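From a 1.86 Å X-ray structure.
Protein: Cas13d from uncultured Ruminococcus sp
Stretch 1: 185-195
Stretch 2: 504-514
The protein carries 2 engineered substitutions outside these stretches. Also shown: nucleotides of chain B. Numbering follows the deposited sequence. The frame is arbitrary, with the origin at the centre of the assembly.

Stretch 1 185-195: VYVTNIVYALN
Stretch 2 (504-514) MLTYFLDGKEI

The contact between residues 185-195 and 504-514 of this Cas13d is a small apolar packing, 375 Å² summed over both sides, in which one face of a helix meets a segment that passes from one helix through a turn into another, without a hydrogen bond between them. It illustrates a general principle: side chains spaced three to four residues apart on a helix form a stripe that another segment can cover.

Stretch 1 is helical throughout, with phi/psi near -64/-44 and i to i+4 bonds such as Ile190 N to Tyr186 O (2.9 Å). Stretch 2 begins in a helix at Met504 and Leu505, then turns through Phe508 (-91/2), extends at Leu509 (-119/151) and Asp510 (-78/165), and is helical again from Gly511. The two stretches run in broadly opposite senses: Tyr186 lies nearest Glu513 (CA to CA, 8.1 Å) and Ile190 nearest Phe508 (CA to CA, 6.4 Å).

Ile190 (m, t) is central. Its CG1 lies 3.8 Å from Phe508 CB and 4.0 Å from Leu509 CD2, while its CG2 makes an off-centre CH-pi contact, 4.3 Å from the Phe508 ring centroid. One turn on, Leu194 (m, t) brings CD2 to 4.2 Å from Phe508 CE1; Phe508 has chi1 m and chi2 -66°. One turn back, Tyr186 (m, chi2 -72°) places CD1 4.0 Å from CD2 of Leu509 (m, t) and CE1 3.7 Å from Glu513 CB, so even the acidic residue contributes aliphatic surface.

Polar groups organise stretch 2 internally. Asp510 (t) caps the new helix, its OD2 accepting from Lys512 N at 3.2 Å, and Glu513 OE1 reciprocates by accepting from Asp510 N at 3.0 Å. Lys512 starts sideways, and the end of its side chain leads off from stretch 1 to the RNA, where NZ donates to OP2 of G36 in chain B at 2.9 Å, pairing a cationic amine with a phosphate.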

ATOM      1  N   VAL A 185      -8.065   2.357  -4.493  1.00 22.18           N
ATOM      2  CA  VAL A 185      -7.877   0.989  -3.946  1.00 22.88           C
ATOM      3  C   VAL A 185      -8.115   0.990  -2.432  1.00 21.77           C
ATOM      4  O   VAL A 185      -8.887   0.209  -1.972  1.00 21.28           O
ATOM      5  CB  VAL A 185      -6.444   0.514  -4.229  1.00 24.10           C
ATOM      6  CG1 VAL A 185      -6.092  -0.695  -3.397  1.00 26.30           C
ATOM      7  CG2 VAL A 185      -6.189   0.264  -5.698  1.00 24.02           C
ATOM      8  N   TYR A 186      -7.447   1.873  -1.707  1.00 19.19           N
ATOM      9  CA  TYR A 186      -7.559   1.887  -0.225  1.00 23.09           C
ATOM     10  C   TYR A 186      -8.946   2.272   0.286  1.00 24.14           C
ATOM     11  O   TYR A 186      -9.384   1.664   1.211  1.00 22.05           O
ATOM     12  CB  TYR A 186      -6.325   2.508   0.428  1.00 22.38           C
ATOM     13  CG  TYR A 186      -5.157   1.597   0.208  1.00 22.89           C
ATOM     14  CD1 TYR A 186      -5.059   0.404   0.890  1.00 30.66           C
ATOM     15  CD2 TYR A 186      -4.246   1.854  -0.786  1.00 23.55           C
ATOM     16  CE1 TYR A 186      -4.030  -0.477   0.643  1.00 32.69           C
ATOM     17  CE2 TYR A 186      -3.196   0.996  -1.032  1.00 27.68           C
ATOM     18  CZ  TYR A 186      -3.091  -0.178  -0.322  1.00 32.23           C
ATOM     19  OH  TYR A 186      -2.084  -1.040  -0.594  1.00 34.45           O
ATOM     20  N   VAL A 187      -9.588   3.278  -0.291  1.00 22.53           N
ATOM     21  CA  VAL A 187     -10.958   3.607   0.197  1.00 23.99           C
ATOM     22  C   VAL A 187     -11.895   2.436  -0.097  1.00 23.32           C
ATOM     23  O   VAL A 187     -12.758   2.174   0.692  1.00 23.83           O
ATOM     24  CB  VAL A 187     -11.509   4.947  -0.308  1.00 28.10           C
ATOM     25  CG1 VAL A 187     -10.668   6.103   0.181  1.00 36.65           C
ATOM     26  CG2 VAL A 187     -11.681   4.977  -1.801  1.00 28.01           C
ATOM     27  N   THR A 188     -11.714   1.779  -1.230  1.00 23.24           N
ATOM     28  CA  THR A 188     -12.595   0.637  -1.533  1.00 22.13           C
ATOM     29  C   THR A 188     -12.395  -0.433  -0.457  1.00 22.14           C
ATOM     30  O   THR A 188     -13.358  -0.934   0.051  1.00 24.15           O
ATOM     31  CB  THR A 188     -12.325   0.082  -2.935  1.00 23.43           C
ATOM     32  OG1 THR A 188     -12.696   1.061  -3.889  1.00 25.07           O
ATOM     33  CG2 THR A 188     -13.094  -1.191  -3.202  1.00 25.99           C
ATOM     34  N   ASN A 189     -11.152  -0.727  -0.120  1.00 22.05           N
ATOM     35  CA  ASN A 189     -10.868  -1.749   0.911  1.00 22.12           C
ATOM     36  C   ASN A 189     -11.411  -1.311   2.276  1.00 24.14           C
ATOM     37  O   ASN A 189     -11.962  -2.130   2.959  1.00 22.63           O
ATOM     38  CB  ASN A 189      -9.374  -2.038   1.000  1.00 21.29           C
ATOM     39  CG  ASN A 189      -8.859  -2.773  -0.211  1.00 24.06           C
ATOM     40  OD1 ASN A 189      -9.627  -3.199  -1.034  1.00 24.28           O
ATOM     41  ND2 ASN A 189      -7.560  -2.922  -0.313  1.00 26.07           N
ATOM     42  N   ILE A 190     -11.197  -0.060   2.656  1.00 20.87           N
ATOM     43  CA  ILE A 190     -11.654   0.422   3.991  1.00 23.01           C
ATOM     44  C   ILE A 190     -13.183   0.355   4.086  1.00 22.10           C
ATOM     45  O   ILE A 190     -13.689  -0.111   5.066  1.00 23.34           O
ATOM     46  CB  ILE A 190     -11.140   1.846   4.262  1.00 23.13           C
ATOM     47  CG1 ILE A 190      -9.615   1.899   4.331  1.00 23.55           C
ATOM     48  CG2 ILE A 190     -11.804   2.397   5.507  1.00 25.50           C
ATOM     49  CD1 ILE A 190      -9.048   3.285   4.384  1.00 24.61           C
ATOM     50  N   VAL A 191     -13.879   0.790   3.053  1.00 24.84           N
ATOM     51  CA  VAL A 191     -15.364   0.762   3.092  1.00 27.98           C
ATOM     52  C   VAL A 191     -15.822  -0.692   3.233  1.00 28.21           C
ATOM     53  O   VAL A 191     -16.753  -0.942   3.957  1.00 24.19           O
ATOM     54  CB  VAL A 191     -15.950   1.425   1.838  1.00 26.03           C
ATOM     55  CG1 VAL A 191     -17.435   1.184   1.722  1.00 32.06           C
ATOM     56  CG2 VAL A 191     -15.647   2.903   1.809  1.00 28.64           C
ATOM     57  N   TYR A 192     -15.189  -1.602   2.509  1.00 24.14           N
ATOM     58  CA  TYR A 192     -15.576  -3.023   2.619  1.00 22.13           C
ATOM     59  C   TYR A 192     -15.311  -3.520   4.039  1.00 21.27           C
ATOM     60  O   TYR A 192     -16.145  -4.169   4.599  1.00 24.64           O
ATOM     61  CB  TYR A 192     -14.802  -3.870   1.614  1.00 24.32           C
ATOM     62  CG  TYR A 192     -14.863  -5.343   1.901  1.00 23.15           C
ATOM     63  CD1 TYR A 192     -16.006  -6.073   1.669  1.00 27.46           C
ATOM     64  CD2 TYR A 192     -13.779  -5.995   2.440  1.00 27.12           C
ATOM     65  CE1 TYR A 192     -16.068  -7.425   1.949  1.00 27.67           C
ATOM     66  CE2 TYR A 192     -13.820  -7.345   2.722  1.00 27.08           C
ATOM     67  CZ  TYR A 192     -14.970  -8.064   2.482  1.00 29.10           C
ATOM     68  OH  TYR A 192     -14.977  -9.390   2.762  1.00 28.96           O
ATOM     69  N   ALA A 193     -14.169  -3.171   4.601  1.00 22.29           N
ATOM     70  CA  ALA A 193     -13.824  -3.633   5.958  1.00 23.26           C
ATOM     71  C   ALA A 193     -14.852  -3.112   6.968  1.00 29.92           C
ATOM     72  O   ALA A 193     -15.279  -3.868   7.809  1.00 26.34           O
ATOM     73  CB  ALA A 193     -12.449  -3.162   6.309  1.00 24.95           C
ATOM     74  N   LEU A 194     -15.229  -1.849   6.857  1.00 26.94           N
ATOM     75  CA  LEU A 194     -16.214  -1.274   7.805  1.00 32.04           C
ATOM     76  C   LEU A 194     -17.561  -1.983   7.663  1.00 29.16           C
ATOM     77  O   LEU A 194     -18.133  -2.304   8.671  1.00 34.43           O
ATOM     78  CB  LEU A 194     -16.299   0.231   7.561  1.00 30.20           C
ATOM     79  CG  LEU A 194     -15.056   0.977   8.019  1.00 33.08           C
ATOM     80  CD1 LEU A 194     -15.043   2.391   7.498  1.00 38.32           C
ATOM     81  CD2 LEU A 194     -14.958   0.954   9.526  1.00 39.09           C
ATOM     82  N   ASN A 195     -18.014  -2.229   6.442  1.00 28.22           N
ATOM     83  CA  ASN A 195     -19.277  -2.972   6.221  1.00 30.36           C
ATOM     84  C   ASN A 195     -19.148  -4.405   6.742  1.00 35.06           C
ATOM     85  O   ASN A 195     -20.082  -4.903   7.341  1.00 32.30           O
ATOM     86  CB  ASN A 195     -19.693  -2.979   4.757  1.00 30.41           C
ATOM     87  CG  ASN A 195     -20.418  -1.705   4.400  1.00 41.73           C
ATOM     88  OD1 ASN A 195     -21.569  -1.550   4.741  1.00 42.01           O
ATOM     89  ND2 ASN A 195     -19.731  -0.772   3.784  1.00 37.50           N
ATOM     90  N   MET A 504      -4.847   9.772   9.396  1.00 24.29           N
ATOM     91  CA  MET A 504      -6.128   9.254   9.930  1.00 24.34           C
ATOM     92  C   MET A 504      -6.503   7.958   9.199  1.00 23.80           C
ATOM     93  O   MET A 504      -6.840   7.020   9.847  1.00 22.52           O
ATOM     94  CB  MET A 504      -7.237  10.291   9.748  1.00 26.59           C
ATOM     95  CG  MET A 504      -8.573   9.835  10.250  1.00 27.27           C
ATOM     96  SD  MET A 504      -9.502   8.887   9.047  1.00 29.73           S
ATOM     97  CE  MET A 504      -9.918  10.186   7.895  1.00 29.91           C
ATOM     98  N   LEU A 505      -6.285   7.904   7.891  1.00 23.01           N
ATOM     99  CA  LEU A 505      -6.606   6.731   7.041  1.00 23.64           C
ATOM    100  C   LEU A 505      -5.829   5.504   7.521  1.00 23.08           C
ATOM    101  O   LEU A 505      -6.341   4.432   7.442  1.00 22.23           O
ATOM    102  CB  LEU A 505      -6.164   7.050   5.619  1.00 26.65           C
ATOM    103  CG  LEU A 505      -7.254   7.372   4.605  1.00 36.11           C
ATOM    104  CD1 LEU A 505      -8.535   7.858   5.235  1.00 32.90           C
ATOM    105  CD2 LEU A 505      -6.743   8.315   3.541  1.00 31.99           C
ATOM    106  N   THR A 506      -4.630   5.708   8.059  1.00 20.62           N
ATOM    107  CA  THR A 506      -3.738   4.592   8.481  1.00 23.04           C
ATOM    108  C   THR A 506      -4.325   3.773   9.629  1.00 25.15           C
ATOM    109  O   THR A 506      -3.915   2.657   9.806  1.00 24.32           O
ATOM    110  CB  THR A 506      -2.296   5.029   8.725  1.00 22.82           C
ATOM    111  OG1 THR A 506      -2.255   5.735   9.952  1.00 23.41           O
ATOM    112  CG2 THR A 506      -1.728   5.831   7.580  1.00 25.03           C
ATOM    113  N   TYR A 507      -5.297   4.311  10.343  1.00 26.69           N
ATOM    114  CA  TYR A 507      -5.952   3.567  11.445  1.00 25.17           C
ATOM    115  C   TYR A 507      -6.613   2.298  10.894  1.00 23.57           C
ATOM    116  O   TYR A 507      -6.698   1.329  11.584  1.00 25.35           O
ATOM    117  CB  TYR A 507      -7.048   4.416  12.077  1.00 25.34           C
ATOM    118  CG  TYR A 507      -6.585   5.187  13.278  1.00 25.59           C
ATOM    119  CD1 TYR A 507      -5.802   6.310  13.146  1.00 29.94           C
ATOM    120  CD2 TYR A 507      -6.903   4.767  14.548  1.00 33.84           C
ATOM    121  CE1 TYR A 507      -5.362   7.011  14.251  1.00 31.24           C
ATOM    122  CE2 TYR A 507      -6.470   5.449  15.663  1.00 34.68           C
ATOM    123  CZ  TYR A 507      -5.702   6.581  15.515  1.00 33.50           C
ATOM    124  OH  TYR A 507      -5.302   7.233  16.635  1.00 37.55           O
ATOM    125  N   PHE A 508      -7.096   2.375   9.666  1.00 22.88           N
ATOM    126  CA  PHE A 508      -7.846   1.269   9.036  1.00 22.00           C
ATOM    127  C   PHE A 508      -6.921   0.323   8.272  1.00 24.61           C
ATOM    128  O   PHE A 508      -7.419  -0.640   7.749  1.00 27.20           O
ATOM    129  CB  PHE A 508      -8.887   1.867   8.099  1.00 22.96           C
ATOM    130  CG  PHE A 508      -9.827   2.830   8.770  1.00 26.35           C
ATOM    131  CD1 PHE A 508     -10.717   2.389   9.729  1.00 31.93           C
ATOM    132  CD2 PHE A 508      -9.809   4.172   8.460  1.00 26.25           C
ATOM    133  CE1 PHE A 508     -11.576   3.272  10.361  1.00 39.78           C
ATOM    134  CE2 PHE A 508     -10.668   5.051   9.090  1.00 29.83           C
ATOM    135  CZ  PHE A 508     -11.555   4.601  10.030  1.00 32.77           C
ATOM    136  N   LEU A 509      -5.618   0.566   8.300  1.00 22.04           N
ATOM    137  CA  LEU A 509      -4.689  -0.203   7.441  1.00 25.89           C
ATOM    138  C   LEU A 509      -3.646  -0.996   8.224  1.00 28.21           C
ATOM    139  O   LEU A 509      -3.253  -0.597   9.285  1.00 29.51           O
ATOM    140  CB  LEU A 509      -3.968   0.775   6.511  1.00 25.06           C
ATOM    141  CG  LEU A 509      -4.850   1.635   5.617  1.00 25.50           C
ATOM    142  CD1 LEU A 509      -4.013   2.540   4.752  1.00 27.31           C
ATOM    143  CD2 LEU A 509      -5.762   0.784   4.768  1.00 23.90           C
ATOM    144  N   ASP A 510      -3.224  -2.090   7.611  1.00 26.04           N
ATOM    145  CA  ASP A 510      -2.138  -2.983   8.072  1.00 29.86           C
ATOM    146  C   ASP A 510      -0.801  -2.307   7.726  1.00 28.03           C
ATOM    147  O   ASP A 510      -0.790  -1.461   6.853  1.00 26.05           O
ATOM    148  CB  ASP A 510      -2.346  -4.326   7.369  1.00 34.91           C
ATOM    149  CG  ASP A 510      -1.348  -5.412   7.682  1.00 44.57           C
ATOM    150  OD1 ASP A 510      -1.510  -6.073   8.699  1.00 46.14           O
ATOM    151  OD2 ASP A 510      -0.398  -5.532   6.928  1.00 46.49           O
ATOM    152  N   GLY A 511       0.295  -2.765   8.309  1.00 24.57           N
ATOM    153  CA  GLY A 511       1.592  -2.134   8.032  1.00 30.21           C
ATOM    154  C   GLY A 511       1.938  -2.189   6.557  1.00 29.04           C
ATOM    155  O   GLY A 511       2.485  -1.236   6.062  1.00 25.88           O
ATOM    156  N   LYS A 512       1.653  -3.300   5.889  1.00 23.71           N
ATOM    157  CA  LYS A 512       1.957  -3.402   4.444  1.00 23.90           C
ATOM    158  C   LYS A 512       1.104  -2.416   3.649  1.00 22.97           C
ATOM    159  O   LYS A 512       1.578  -1.887   2.684  1.00 23.58           O
ATOM    160  CB  LYS A 512       1.796  -4.845   3.971  1.00 29.50           C
ATOM    161  CG  LYS A 512       2.980  -5.709   4.342  1.00 34.92           C
ATOM    162  CD  LYS A 512       2.846  -7.130   3.968  1.00 41.70           C
ATOM    163  CE  LYS A 512       4.040  -7.928   4.424  1.00 43.07           C
ATOM    164  NZ  LYS A 512       5.314  -7.260   4.099  1.00 41.36           N
ATOM    165  N   GLU A 513      -0.155  -2.285   4.027  1.00 20.91           N
ATOM    166  CA  GLU A 513      -1.074  -1.350   3.350  1.00 21.74           C
ATOM    167  C   GLU A 513      -0.569   0.078   3.574  1.00 22.42           C
ATOM    168  O   GLU A 513      -0.587   0.857   2.655  1.00 24.45           O
ATOM    169  CB  GLU A 513      -2.496  -1.569   3.856  1.00 26.04           C
ATOM    170  CG  GLU A 513      -3.111  -2.884   3.436  1.00 24.16           C
ATOM    171  CD  GLU A 513      -4.502  -3.101   3.994  1.00 27.73           C
ATOM    172  OE1 GLU A 513      -4.667  -2.948   5.180  1.00 26.79           O
ATOM    173  OE2 GLU A 513      -5.383  -3.399   3.224  1.00 31.06           O
ATOM    174  N   ILE A 514      -0.131   0.382   4.781  1.00 20.52           N
ATOM    175  CA  ILE A 514       0.399   1.738   5.069  1.00 20.45           C
ATOM    176  C   ILE A 514       1.627   1.963   4.184  1.00 23.98           C
ATOM    177  O   ILE A 514       1.710   2.986   3.573  1.00 23.37           O
ATOM    178  CB  ILE A 514       0.768   1.835   6.556  1.00 22.14           C
ATOM    179  CG1 ILE A 514      -0.472   1.810   7.447  1.00 23.46           C
ATOM    180  CG2 ILE A 514       1.652   3.037   6.828  1.00 22.38           C
ATOM    181  CD1 ILE A 514      -0.174   1.665   8.906  1.00 23.35           C
TER
ATOM    182  P     G B  36       3.821  -7.937   0.401  1.00 26.17           P
ATOM    183  OP1   G B  36       2.498  -8.301   0.999  1.00 26.89           O
ATOM    184  OP2   G B  36       5.027  -7.897   1.297  1.00 24.98           O
ATOM    185  O5'   G B  36       4.309  -8.872  -0.761  1.00 28.38           O
ATOM    186  C5'   G B  36       3.398  -9.207  -1.817  1.00 31.90           C
ATOM    187  C4'   G B  36       4.125  -9.940  -2.915  1.00 29.76           C
ATOM    188  O4'   G B  36       5.142  -9.096  -3.470  1.00 30.27           O
ATOM    189  C3'   G B  36       4.844 -11.211  -2.476  1.00 27.40           C
ATOM    190  O3'   G B  36       4.027 -12.372  -2.553  1.00 29.98           O
ATOM    191  C2'   G B  36       5.999 -11.306  -3.446  1.00 28.93           C
ATOM    192  O2'   G B  36       5.586 -11.838  -4.692  1.00 33.17           O
ATOM    193  C1'   G B  36       6.295  -9.839  -3.739  1.00 29.79           C
ATOM    194  N9    G B  36       7.377  -9.341  -2.931  1.00 29.62           N
ATOM    195  C8    G B  36       7.351  -8.993  -1.603  1.00 28.84           C
ATOM    196  N7    G B  36       8.517  -8.618  -1.153  1.00 32.08           N
ATOM    197  C5    G B  36       9.360  -8.770  -2.235  1.00 30.64           C
ATOM    198  C6    G B  36      10.741  -8.517  -2.352  1.00 39.89           C
ATOM    199  O6    G B  36      11.519  -8.099  -1.491  1.00 37.51           O
ATOM    200  N1    G B  36      11.196  -8.773  -3.634  1.00 40.37           N
ATOM    201  C2    G B  36      10.422  -9.225  -4.668  1.00 40.83           C
ATOM    202  N2    G B  36      11.040  -9.405  -5.831  1.00 49.89           N
ATOM    203  N3    G B  36       9.131  -9.469  -4.572  1.00 41.31           N
ATOM    204  C4    G B  36       8.671  -9.223  -3.334  1.00 32.73           C
ATOM    205  P     U B  38       4.277 -11.342   4.544  1.00 28.21           P
ATOM    206  OP1   U B  38       3.030 -11.185   3.869  1.00 28.95           O
ATOM    207  OP2   U B  38       4.647 -10.542   5.682  1.00 29.16           O
ATOM    208  O5'   U B  38       4.299 -12.873   4.974  1.00 29.51           O
ATOM    209  C5'   U B  38       5.308 -13.321   5.798  1.00 27.31           C
ATOM    210  C4'   U B  38       5.349 -14.834   5.763  1.00 29.35           C
ATOM    211  O4'   U B  38       5.523 -15.257   4.391  1.00 32.83           O
ATOM    212  C3'   U B  38       6.562 -15.371   6.492  1.00 29.65           C
ATOM    213  O3'   U B  38       6.189 -15.554   7.861  1.00 27.46           O
ATOM    214  C2'   U B  38       6.843 -16.686   5.765  1.00 33.66           C
ATOM    215  O2'   U B  38       5.975 -17.718   6.176  1.00 32.42           O
ATOM    216  C1'   U B  38       6.446 -16.334   4.340  1.00 37.92           C
ATOM    217  N1    U B  38       7.582 -15.952   3.497  1.00 37.28           N
ATOM    218  C2    U B  38       7.482 -16.255   2.149  1.00 40.51           C
ATOM    219  O2    U B  38       6.504 -16.820   1.672  1.00 39.36           O
ATOM    220  N3    U B  38       8.555 -15.849   1.383  1.00 35.32           N
ATOM    221  C4    U B  38       9.687 -15.163   1.823  1.00 43.89           C
ATOM    222  O4    U B  38      10.574 -14.848   1.013  1.00 42.63           O
ATOM    223  C5    U B  38       9.680 -14.840   3.228  1.00 48.23           C
ATOM    224  C6    U B  38       8.650 -15.241   3.996  1.00 34.44           C
ATOM    225  P     A B  37       3.500 -13.127  -1.271  1.00 32.13           P
ATOM    226  OP1   A B  37       3.097 -14.467  -1.659  1.00 34.61           O
ATOM    227  OP2   A B  37       2.440 -12.310  -0.573  1.00 29.96           O
ATOM    228  O5'   A B  37       4.776 -13.235  -0.318  1.00 29.62           O
ATOM    229  C5'   A B  37       4.565 -13.743   1.025  1.00 30.12           C
ATOM    230  C4'   A B  37       5.476 -13.084   2.037  1.00 26.01           C
ATOM    231  O4'   A B  37       6.846 -13.343   1.658  1.00 27.88           O
ATOM    232  C3'   A B  37       5.315 -11.569   2.150  1.00 26.14           C
ATOM    233  O3'   A B  37       5.475 -11.200   3.520  1.00 26.09           O
ATOM    234  C2'   A B  37       6.466 -11.024   1.313  1.00 27.70           C
ATOM    235  O2'   A B  37       6.950  -9.757   1.713  1.00 25.63           O
ATOM    236  C1'   A B  37       7.539 -12.104   1.494  1.00 29.38           C
ATOM    237  N9    A B  37       8.363 -12.245   0.309  1.00 30.55           N
ATOM    238  C8    A B  37       8.029 -12.871  -0.868  1.00 31.66           C
ATOM    239  N7    A B  37       8.991 -12.864  -1.756  1.00 34.29           N
ATOM    240  C5    A B  37      10.003 -12.140  -1.144  1.00 34.70           C
ATOM    241  C6    A B  37      11.281 -11.763  -1.569  1.00 39.67           C
ATOM    242  N6    A B  37      11.763 -12.053  -2.773  1.00 43.58           N
ATOM    243  N1    A B  37      12.048 -11.052  -0.711  1.00 39.21           N
ATOM    244  C2    A B  37      11.571 -10.783   0.502  1.00 43.82           C
ATOM    245  N3    A B  37      10.378 -11.070   1.016  1.00 36.96           N
ATOM    246  C4    A B  37       9.646 -11.786   0.141  1.00 32.18           C